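Putative oxidoreductase (Salmonella enterica subsp. enterica serovar Typhimurium, PDB 3NX4) binds NADP and probably acts as an NADPH-dependent acryloyl-CoA reductase of the medium-chain dehydrogenase/reductase family. Local coordinates at residues D217-G220 with D221-A225; R194-R198 with D199-E203. All coordinates share one frame; numbering follows the deposited sequence.

Interaction 1: D217-G220 with D221-A225; sequences DTVG and DKVLA. With NAP (NADP nicotinamide-adenine-dinucleotide phosphate), chain C.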
ATOM      1  N   ASP A 217      10.495   3.995   4.174  1.00 25.39           N
ATOM      2  CA  ASP A 217      10.306   5.402   4.502  1.00 26.52           C
ATOM      3  C   ASP A 217      10.051   5.648   5.977  1.00 31.91           C
ATOM      4  O   ASP A 217       9.172   5.023   6.580  1.00 29.50           O
ATOM      5  CB  ASP A 217       9.151   6.015   3.714  1.00 25.04           C
ATOM      6  CG  ASP A 217       8.914   7.474   4.094  1.00 32.64           C
ATOM      7  OD1 ASP A 217       9.792   8.332   3.802  1.00 36.05           O
ATOM      8  OD2 ASP A 217       7.865   7.760   4.711  1.00 35.18           O
ATOM      9  N   THR A 218      10.835   6.553   6.550  1.00 29.40           N
ATOM     10  CA  THR A 218      10.728   6.931   7.944  1.00 30.22           C
ATOM     11  C   THR A 218      10.338   8.400   8.110  1.00 26.77           C
ATOM     12  O   THR A 218      10.215   8.881   9.215  1.00 35.79           O
ATOM     13  CB  THR A 218      12.073   6.736   8.650  1.00 32.07           C
ATOM     14  OG1 THR A 218      12.990   7.726   8.190  1.00 34.59           O
ATOM     15  CG2 THR A 218      12.640   5.358   8.368  1.00 27.43           C
ATOM     16  N   VAL A 219      10.187   9.104   6.999  1.00 31.91           N
ATOM     17  CA  VAL A 219       9.933  10.536   7.012  1.00 34.24           C
ATOM     18  C   VAL A 219       8.496  10.978   6.782  1.00 34.44           C
ATOM     19  O   VAL A 219       8.031  11.916   7.394  1.00 37.22           O
ATOM     20  CB  VAL A 219      10.835  11.245   5.987  1.00 33.35           C
ATOM     21  CG1 VAL A 219      10.602  12.731   6.011  1.00 32.72           C
ATOM     22  CG2 VAL A 219      12.280  10.909   6.232  1.00 33.33           C
ATOM     23  N   GLY A 220       7.806  10.305   5.878  1.00 32.58           N
ATOM     24  CA  GLY A 220       6.447  10.668   5.561  1.00 29.42           C
ATOM     25  C   GLY A 220       6.393  11.983   4.810  1.00 31.01           C
ATOM     26  O   GLY A 220       7.367  12.424   4.238  1.00 31.33           O
ATOM     27  N   ASP A 221       5.221  12.599   4.817  1.00 38.78           N
ATOM     28  CA  ASP A 221       5.016  13.903   4.212  1.00 39.23           C
ATOM     29  C   ASP A 221       5.406  13.976   2.743  1.00 33.93           C
ATOM     30  O   ASP A 221       5.125  13.079   1.968  1.00 33.14           O
ATOM     31  CB  ASP A 221       5.808  14.948   4.987  1.00 45.29           C
ATOM     32  CG  ASP A 221       5.303  16.359   4.754  1.00 58.24           C
ATOM     33  OD1 ASP A 221       4.082  16.574   4.812  1.00 62.92           O
ATOM     34  OD2 ASP A 221       6.135  17.245   4.506  1.00 56.80           O
ATOM     35  N   LYS A 222       6.073  15.064   2.385  1.00 31.11           N
ATOM     36  CA  LYS A 222       6.515  15.307   1.023  1.00 30.42           C
ATOM     37  C   LYS A 222       7.551  14.321   0.518  1.00 33.71           C
ATOM     38  O   LYS A 222       7.548  13.963  -0.643  1.00 31.54           O
ATOM     39  CB  LYS A 222       7.010  16.739   0.845  1.00 41.63           C
ATOM     40  CG  LYS A 222       5.903  17.726   0.583  1.00 49.04           C
ATOM     41  CD  LYS A 222       6.418  19.147   0.552  1.00 62.62           C
ATOM     42  CE  LYS A 222       5.294  20.128   0.303  1.00 78.71           C
ATOM     43  NZ  LYS A 222       4.290  20.067   1.382  1.00 85.70           N
ATOM     44  N   VAL A 223       8.464  13.922   1.387  1.00 29.16           N
ATOM     45  CA  VAL A 223       9.491  13.000   0.971  1.00 29.01           C
ATOM     46  C   VAL A 223       8.841  11.692   0.546  1.00 28.09           C
ATOM     47  O   VAL A 223       9.137  11.186  -0.505  1.00 28.77           O
ATOM     48  CB  VAL A 223      10.498  12.759   2.098  1.00 31.30           C
ATOM     49  CG1 VAL A 223      11.434  11.636   1.748  1.00 28.66           C
ATOM     50  CG2 VAL A 223      11.276  14.026   2.379  1.00 33.23           C
ATOM     51  N   LEU A 224       7.905  11.204   1.344  1.00 25.09           N
ATOM     52  CA  LEU A 224       7.195   9.980   1.025  1.00 26.28           C
ATOM     53  C   LEU A 224       6.390  10.164  -0.243  1.00 27.40           C
ATOM     54  O   LEU A 224       6.352   9.283  -1.084  1.00 28.86           O
ATOM     55  CB  LEU A 224       6.285   9.570   2.173  1.00 26.25           C
ATOM     56  CG  LEU A 224       5.331   8.408   1.921  1.00 33.80           C
ATOM     57  CD1 LEU A 224       6.078   7.204   1.411  1.00 27.58           C
ATOM     58  CD2 LEU A 224       4.555   8.082   3.175  1.00 28.69           C
ATOM     59  N   ALA A 225       5.756  11.324  -0.383  1.00 28.17           N
ATOM     60  CA  ALA A 225       4.959  11.594  -1.575  1.00 29.53           C
ATOM     61  C   ALA A 225       5.812  11.517  -2.838  1.00 32.24           C
ATOM     62  O   ALA A 225       5.388  10.957  -3.842  1.00 28.09           O
ATOM     63  CB  ALA A 225       4.281  12.943  -1.469  1.00 30.92           C
TER
HETATM   64  PA  NAP C 330      15.386   9.037  14.077  1.00 31.99           P
HETATM   65  O1A NAP C 330      16.543   8.268  14.565  1.00 26.49           O
HETATM   66  O2A NAP C 330      15.171  10.379  14.641  1.00 27.01           O
HETATM   67  O5B NAP C 330      15.398   9.091  12.480  1.00 29.04           O
HETATM   68  C5B NAP C 330      14.577  10.019  11.827  1.00 27.15           C
HETATM   69  C4B NAP C 330      15.409  10.542  10.665  1.00 28.79           C
HETATM   70  O4B NAP C 330      14.586  11.314   9.835  1.00 28.76           O
HETATM   71  C3B NAP C 330      16.548  11.456  11.126  1.00 34.01           C
HETATM   72  O3B NAP C 330      17.740  10.717  11.309  1.00 30.15           O
HETATM   73  C2B NAP C 330      16.691  12.424   9.968  1.00 29.24           C
HETATM   74  O2B NAP C 330      17.568  11.835   9.038  1.00 29.76           O
HETATM   75  C1B NAP C 330      15.306  12.437   9.344  1.00 33.31           C
HETATM   76  N9A NAP C 330      14.546  13.640   9.716  1.00 30.79           N
HETATM   77  C8A NAP C 330      14.409  14.188  10.968  1.00 39.82           C
HETATM   78  N7A NAP C 330      13.601  15.272  10.863  1.00 40.75           N
HETATM   79  C5A NAP C 330      13.215  15.407   9.577  1.00 37.44           C
HETATM   80  C6A NAP C 330      12.407  16.330   8.926  1.00 42.47           C
HETATM   81  N6A NAP C 330      11.837  17.329   9.588  1.00 52.13           N
HETATM   82  N1A NAP C 330      12.195  16.200   7.576  1.00 41.38           N
HETATM   83  C2A NAP C 330      12.783  15.170   6.874  1.00 40.75           C
HETATM   84  N3A NAP C 330      13.592  14.258   7.521  1.00 36.41           N
HETATM   85  C4A NAP C 330      13.803  14.382   8.849  1.00 32.99           C
HETATM   86  O3  NAP C 330      14.032   8.201  14.363  1.00 29.03           O
HETATM   87  PN  NAP C 330      13.797   6.617  14.393  1.00 30.80           P
HETATM   88  O1N NAP C 330      13.808   6.120  15.788  1.00 30.99           O
HETATM   89  O2N NAP C 330      14.732   6.029  13.406  1.00 25.55           O
HETATM   90  O5D NAP C 330      12.291   6.590  13.821  1.00 33.41           O
HETATM   91  C5D NAP C 330      12.060   7.051  12.511  1.00 38.30           C
HETATM   92  C4D NAP C 330      10.572   7.291  12.311  1.00 37.89           C
HETATM   93  O4D NAP C 330       9.912   6.050  12.392  1.00 37.65           O
HETATM   94  C3D NAP C 330       9.987   8.161  13.410  1.00 41.24           C
HETATM   95  O3D NAP C 330       8.987   8.989  12.856  1.00 37.40           O
HETATM   96  C2D NAP C 330       9.356   7.175  14.365  1.00 47.46           C
HETATM   97  O2D NAP C 330       8.248   7.733  15.028  1.00 48.88           O
HETATM   98  C1D NAP C 330       8.921   6.094  13.396  1.00 42.09           C
HETATM   99  N1N NAP C 330       8.792   4.761  13.998  1.00 43.08           N
HETATM  100  C2N NAP C 330       7.563   4.167  13.974  1.00 45.31           C
HETATM  101  C3N NAP C 330       7.367   2.894  14.503  1.00 45.23           C
HETATM  102  C7N NAP C 330       6.186   2.116  13.991  1.00 43.84           C
HETATM  103  O7N NAP C 330       5.523   1.209  14.832  1.00 45.43           O
HETATM  104  N7N NAP C 330       5.797   2.315  12.737  1.00 30.44           N
HETATM  105  C4N NAP C 330       8.454   2.223  15.064  1.00 43.24           C
HETATM  106  C5N NAP C 330       9.712   2.841  15.079  1.00 42.25           C
HETATM  107  C6N NAP C 330       9.869   4.112  14.530  1.00 36.80           C
HETATM  108  P2B NAP C 330      18.583  12.747   8.162  1.00 31.82           P
HETATM  109  O1X NAP C 330      19.595  11.815   7.555  1.00 27.70           O
HETATM  110  O2X NAP C 330      17.814  13.451   7.069  1.00 31.54           O
HETATM  111  O3X NAP C 330      19.236  13.738   9.087  1.00 36.30           O

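Interaction 2: R194-R198 with D199-E203; sequences RILSR and DEFAE. With NAP (NADP nicotinamide-adenine-dinucleotide phosphate), chain C.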
ATOM      1  N   ARG A 194      24.604   4.851  -2.689  1.00 26.64           N
ATOM      2  CA  ARG A 194      24.319   6.147  -3.268  1.00 33.59           C
ATOM      3  C   ARG A 194      23.745   6.976  -2.145  1.00 30.97           C
ATOM      4  O   ARG A 194      22.962   6.468  -1.341  1.00 28.83           O
ATOM      5  CB  ARG A 194      23.272   6.001  -4.385  1.00 34.24           C
ATOM      6  CG  ARG A 194      23.319   7.078  -5.431  1.00 42.44           C
ATOM      7  CD  ARG A 194      22.022   7.165  -6.221  1.00 34.83           C
ATOM      8  NE  ARG A 194      21.709   5.958  -6.980  1.00 34.85           N
ATOM      9  CZ  ARG A 194      22.243   5.668  -8.162  1.00 38.35           C
ATOM     10  NH1 ARG A 194      23.145   6.484  -8.708  1.00 32.51           N
ATOM     11  NH2 ARG A 194      21.885   4.561  -8.797  1.00 33.02           N
ATOM     12  N   ILE A 195      24.142   8.242  -2.063  1.00 25.94           N
ATOM     13  CA  ILE A 195      23.538   9.151  -1.086  1.00 27.67           C
ATOM     14  C   ILE A 195      22.894  10.324  -1.825  1.00 32.14           C
ATOM     15  O   ILE A 195      23.523  10.913  -2.694  1.00 32.32           O
ATOM     16  CB  ILE A 195      24.581   9.636  -0.037  1.00 36.03           C
ATOM     17  CG1 ILE A 195      25.103   8.442   0.772  1.00 38.72           C
ATOM     18  CG2 ILE A 195      23.960  10.649   0.910  1.00 34.12           C
ATOM     19  CD1 ILE A 195      26.457   8.656   1.352  1.00 52.50           C
ATOM     20  N   LEU A 196      21.640  10.636  -1.494  1.00 28.42           N
ATOM     21  CA  LEU A 196      20.911  11.758  -2.098  1.00 32.64           C
ATOM     22  C   LEU A 196      20.481  12.756  -1.033  1.00 33.20           C
ATOM     23  O   LEU A 196      20.245  12.382   0.101  1.00 32.49           O
ATOM     24  CB  LEU A 196      19.653  11.265  -2.836  1.00 34.82           C
ATOM     25  CG  LEU A 196      19.757  10.576  -4.198  1.00 46.05           C
ATOM     26  CD1 LEU A 196      20.602   9.331  -4.112  1.00 57.04           C
ATOM     27  CD2 LEU A 196      18.364  10.215  -4.709  1.00 39.34           C
ATOM     28  N   SER A 197      20.364  14.025  -1.404  1.00 31.31           N
ATOM     29  CA  SER A 197      19.953  15.056  -0.458  1.00 33.82           C
ATOM     30  C   SER A 197      18.448  15.119  -0.355  1.00 31.68           C
ATOM     31  O   SER A 197      17.745  15.056  -1.361  1.00 34.11           O
ATOM     32  CB  SER A 197      20.462  16.450  -0.887  1.00 34.96           C
ATOM     33  OG  SER A 197      21.847  16.407  -1.131  1.00 55.68           O
ATOM     34  N   ARG A 198      17.968  15.283   0.870  1.00 30.00           N
ATOM     35  CA  ARG A 198      16.561  15.518   1.147  1.00 36.37           C
ATOM     36  C   ARG A 198      16.026  16.698   0.332  1.00 36.74           C
ATOM     37  O   ARG A 198      14.838  16.750  -0.005  1.00 37.57           O
ATOM     38  CB  ARG A 198      16.406  15.812   2.633  1.00 33.88           C
ATOM     39  CG  ARG A 198      15.000  15.759   3.168  1.00 38.09           C
ATOM     40  CD  ARG A 198      15.078  15.587   4.674  1.00 54.39           C
ATOM     41  NE  ARG A 198      15.008  16.837   5.421  1.00 49.42           N
ATOM     42  CZ  ARG A 198      15.569  17.034   6.612  1.00 47.77           C
ATOM     43  NH1 ARG A 198      16.289  16.081   7.199  1.00 47.47           N
ATOM     44  NH2 ARG A 198      15.428  18.206   7.213  1.00 52.53           N
ATOM     45  N   ASP A 199      16.910  17.644   0.020  1.00 34.12           N
ATOM     46  CA  ASP A 199      16.541  18.828  -0.761  1.00 43.35           C
ATOM     47  C   ASP A 199      15.900  18.471  -2.091  1.00 44.24           C
ATOM     48  O   ASP A 199      15.202  19.290  -2.684  1.00 47.58           O
ATOM     49  CB  ASP A 199      17.768  19.712  -1.051  1.00 45.69           C
ATOM     50  CG  ASP A 199      18.315  20.376   0.185  1.00 61.47           C
ATOM     51  OD1 ASP A 199      17.611  20.375   1.220  1.00 63.57           O
ATOM     52  OD2 ASP A 199      19.449  20.910   0.116  1.00 67.21           O
ATOM     53  N   GLU A 200      16.172  17.263  -2.572  1.00 39.32           N
ATOM     54  CA  GLU A 200      15.670  16.819  -3.867  1.00 44.38           C
ATOM     55  C   GLU A 200      14.285  16.174  -3.748  1.00 43.70           C
ATOM     56  O   GLU A 200      13.783  15.610  -4.719  1.00 43.72           O
ATOM     57  CB  GLU A 200      16.639  15.806  -4.484  1.00 54.25           C
ATOM     58  CG  GLU A 200      18.089  16.259  -4.540  1.00 68.82           C
ATOM     59  CD  GLU A 200      18.437  16.941  -5.846  1.00 85.08           C
ATOM     60  OE1 GLU A 200      18.564  16.235  -6.870  1.00 91.26           O
ATOM     61  OE2 GLU A 200      18.580  18.180  -5.852  1.00 90.36           O
ATOM     62  N   PHE A 201      13.686  16.246  -2.559  1.00 38.34           N
ATOM     63  CA  PHE A 201      12.389  15.617  -2.291  1.00 36.45           C
ATOM     64  C   PHE A 201      11.367  16.620  -1.756  1.00 50.16           C
ATOM     65  O   PHE A 201      10.616  16.319  -0.824  1.00 51.63           O
ATOM     66  CB  PHE A 201      12.563  14.442  -1.321  1.00 40.41           C
ATOM     67  CG  PHE A 201      13.350  13.310  -1.905  1.00 34.52           C
ATOM     68  CD1 PHE A 201      14.735  13.384  -1.989  1.00 34.05           C
ATOM     69  CD2 PHE A 201      12.704  12.195  -2.421  1.00 34.23           C
ATOM     70  CE1 PHE A 201      15.468  12.357  -2.554  1.00 37.78           C
ATOM     71  CE2 PHE A 201      13.428  11.165  -2.989  1.00 35.82           C
ATOM     72  CZ  PHE A 201      14.808  11.241  -3.059  1.00 40.19           C
ATOM     73  N   ALA A 202      11.349  17.807  -2.363  1.00 43.77           N
ATOM     74  CA  ALA A 202      10.580  18.949  -1.869  1.00 47.43           C
ATOM     75  C   ALA A 202       9.328  19.242  -2.706  1.00 55.62           C
ATOM     76  O   ALA A 202       8.260  19.505  -2.158  1.00 66.96           O
ATOM     77  CB  ALA A 202      11.465  20.181  -1.809  1.00 49.76           C
ATOM     78  N   GLU A 203       9.475  19.223  -4.027  1.00 45.01           N
ATOM     79  CA  GLU A 203       8.328  19.317  -4.939  1.00 42.26           C
ATOM     80  C   GLU A 203       8.298  18.087  -5.836  1.00 40.35           C
ATOM     81  O   GLU A 203       9.338  17.487  -6.099  1.00 39.38           O
ATOM     82  CB  GLU A 203       8.406  20.584  -5.800  1.00 45.46           C
ATOM     83  CG  GLU A 203       8.274  21.885  -5.024  1.00 55.23           C
ATOM     84  CD  GLU A 203       9.614  22.440  -4.579  1.00 66.06           C
ATOM     85  OE1 GLU A 203      10.654  21.981  -5.105  1.00 67.94           O
ATOM     86  OE2 GLU A 203       9.626  23.336  -3.705  1.00 70.26           O
TER
HETATM   87  PA  NAP C 330      15.386   9.037  14.077  1.00 31.99           P
HETATM   88  O1A NAP C 330      16.543   8.268  14.565  1.00 26.49           O
HETATM   89  O2A NAP C 330      15.171  10.379  14.641  1.00 27.01           O
HETATM   90  O5B NAP C 330      15.398   9.091  12.480  1.00 29.04           O
HETATM   91  C5B NAP C 330      14.577  10.019  11.827  1.00 27.15           C
HETATM   92  C4B NAP C 330      15.409  10.542  10.665  1.00 28.79           C
HETATM   93  O4B NAP C 330      14.586  11.314   9.835  1.00 28.76           O
HETATM   94  C3B NAP C 330      16.548  11.456  11.126  1.00 34.01           C
HETATM   95  O3B NAP C 330      17.740  10.717  11.309  1.00 30.15           O
HETATM   96  C2B NAP C 330      16.691  12.424   9.968  1.00 29.24           C
HETATM   97  O2B NAP C 330      17.568  11.835   9.038  1.00 29.76           O
HETATM   98  C1B NAP C 330      15.306  12.437   9.344  1.00 33.31           C
HETATM   99  N9A NAP C 330      14.546  13.640   9.716  1.00 30.79           N
HETATM  100  C8A NAP C 330      14.409  14.188  10.968  1.00 39.82           C
HETATM  101  N7A NAP C 330      13.601  15.272  10.863  1.00 40.75           N
HETATM  102  C5A NAP C 330      13.215  15.407   9.577  1.00 37.44           C
HETATM  103  C6A NAP C 330      12.407  16.330   8.926  1.00 42.47           C
HETATM  104  N6A NAP C 330      11.837  17.329   9.588  1.00 52.13           N
HETATM  105  N1A NAP C 330      12.195  16.200   7.576  1.00 41.38           N
HETATM  106  C2A NAP C 330      12.783  15.170   6.874  1.00 40.75           C
HETATM  107  N3A NAP C 330      13.592  14.258   7.521  1.00 36.41           N
HETATM  108  C4A NAP C 330      13.803  14.382   8.849  1.00 32.99           C
HETATM  109  O3  NAP C 330      14.032   8.201  14.363  1.00 29.03           O
HETATM  110  PN  NAP C 330      13.797   6.617  14.393  1.00 30.80           P
HETATM  111  O1N NAP C 330      13.808   6.120  15.788  1.00 30.99           O
HETATM  112  O2N NAP C 330      14.732   6.029  13.406  1.00 25.55           O
HETATM  113  O5D NAP C 330      12.291   6.590  13.821  1.00 33.41           O
HETATM  114  C5D NAP C 330      12.060   7.051  12.511  1.00 38.30           C
HETATM  115  C4D NAP C 330      10.572   7.291  12.311  1.00 37.89           C
HETATM  116  O4D NAP C 330       9.912   6.050  12.392  1.00 37.65           O
HETATM  117  C3D NAP C 330       9.987   8.161  13.410  1.00 41.24           C
HETATM  118  O3D NAP C 330       8.987   8.989  12.856  1.00 37.40           O
HETATM  119  C2D NAP C 330       9.356   7.175  14.365  1.00 47.46           C
HETATM  120  O2D NAP C 330       8.248   7.733  15.028  1.00 48.88           O
HETATM  121  C1D NAP C 330       8.921   6.094  13.396  1.00 42.09           C
HETATM  122  N1N NAP C 330       8.792   4.761  13.998  1.00 43.08           N
HETATM  123  C2N NAP C 330       7.563   4.167  13.974  1.00 45.31           C
HETATM  124  C3N NAP C 330       7.367   2.894  14.503  1.00 45.23           C
HETATM  125  C7N NAP C 330       6.186   2.116  13.991  1.00 43.84           C
HETATM  126  O7N NAP C 330       5.523   1.209  14.832  1.00 45.43           O
HETATM  127  N7N NAP C 330       5.797   2.315  12.737  1.00 30.44           N
HETATM  128  C4N NAP C 330       8.454   2.223  15.064  1.00 43.24           C
HETATM  129  C5N NAP C 330       9.712   2.841  15.079  1.00 42.25           C
HETATM  130  C6N NAP C 330       9.869   4.112  14.530  1.00 36.80           C
HETATM  131  P2B NAP C 330      18.583  12.747   8.162  1.00 31.82           P
HETATM  132  O1X NAP C 330      19.595  11.815   7.555  1.00 27.70           O
HETATM  133  O2X NAP C 330      17.814  13.451   7.069  1.00 31.54           O
HETATM  134  O3X NAP C 330      19.236  13.738   9.087  1.00 36.30           O

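Interaction 1: D217-G220 with D221-A225
V219 and V223 meet through their methyl branches, CG1 of V219 lying 3.9 Å from CG2 of V223. The site is the turn of the Rossmann domain where strand 212-217 gives way to helix 221-229, and it lines the NADP pocket. CG1 of V219 stands anti to the backbone N (chi1 -179°). From there CG1 of V219 also reaches the adenine, 3.4 Å from C2A of NADP. On the other flank the carboxylate of D217 lies against L224, with OD2 of D217 3.5 Å from CB of L224. The two side chains cross at about a right angle.

An Asx motif holds this turn. OD2 of D217 accepts from N of G220 at 2.8 Å, using its syn lone pair. OD1 of D217 takes a weak bond from N of V219, and T153 OG1 is its partner outside the turn. The buried carboxylate is thus gripped from several directions, which should fix its rotation. L248 and, on the second subunit, V252 pack against L224. G220, with a positive phi of 70°, leads into helix 221-229, where N of L224 donates to O of G220 at 3.2 Å.

Interaction 2: R194-R198 with D199-E203
F201 turns its ring edge to the end of strand 194-197. O of S197 lies in the ring plane, 3.5 Å from CD1 of F201, and O of R198 also sits at this edge. CD2 of L196 touches the same rim, 4.1 Å from CZ of F201, and the two side chains cross at about a right angle. This is the packed side. V223, K226 and V227 of helix 221-229 also touch the phenyl group, which is buried between strand end and helix.

The backbone closes the turn with two bonds. N of E200 donates to O of S197 at 3.0 Å, and N of F201 donates to O of R198 at 2.8 Å. Both are i to i+3 bonds, as in a short 3-10 turn. The turn follows strand 194-197, an outermost strand of the parallel Rossmann sheet within this chain, and R198 stands in it beside the adenosine end of NADP.

R198 sends CG anti to its own N (chi1 -166°), and the bend at chi3 (95°) brings its guanidinium over the six-membered ring of the adenine, the two planes roughly parallel. C2A of NADP lies over one face of that group, 3.1 Å from NE of R198. O2X of the 2'-phosphate lies at the edge of the guanidinium, in its plane, and takes a weak bond of 3.0 Å from NH1 of R198, consistent with a part in recognising NADP.

The other side is looser. D199 and E200 are exposed, and E200 meets the strand end mainly through its aliphatic part, CG of E200 lying 3.4 Å from O of S197.

Interaction 2 comes first along the chain, at the end of strand 194-197. Interaction 1 follows, at the end of strand 212-217. Both belong to the six-stranded parallel sheet of the Rossmann domain, but strands 174-178 and 150-152 stand between theirs. The loops beyond the strands nevertheless converge, and the centres of the two contacts are about 11 Å apart. They touch directly: CG2 of V223 lies 3.9 Å from CB of F201, and CD of K222 lies 3.3 Å from O of A202. Helix 221-229 therefore packs against the loop of interaction 2. V219 of interaction 1 and R198 of interaction 2 approach the adenine of NADP from opposite sides of its plane.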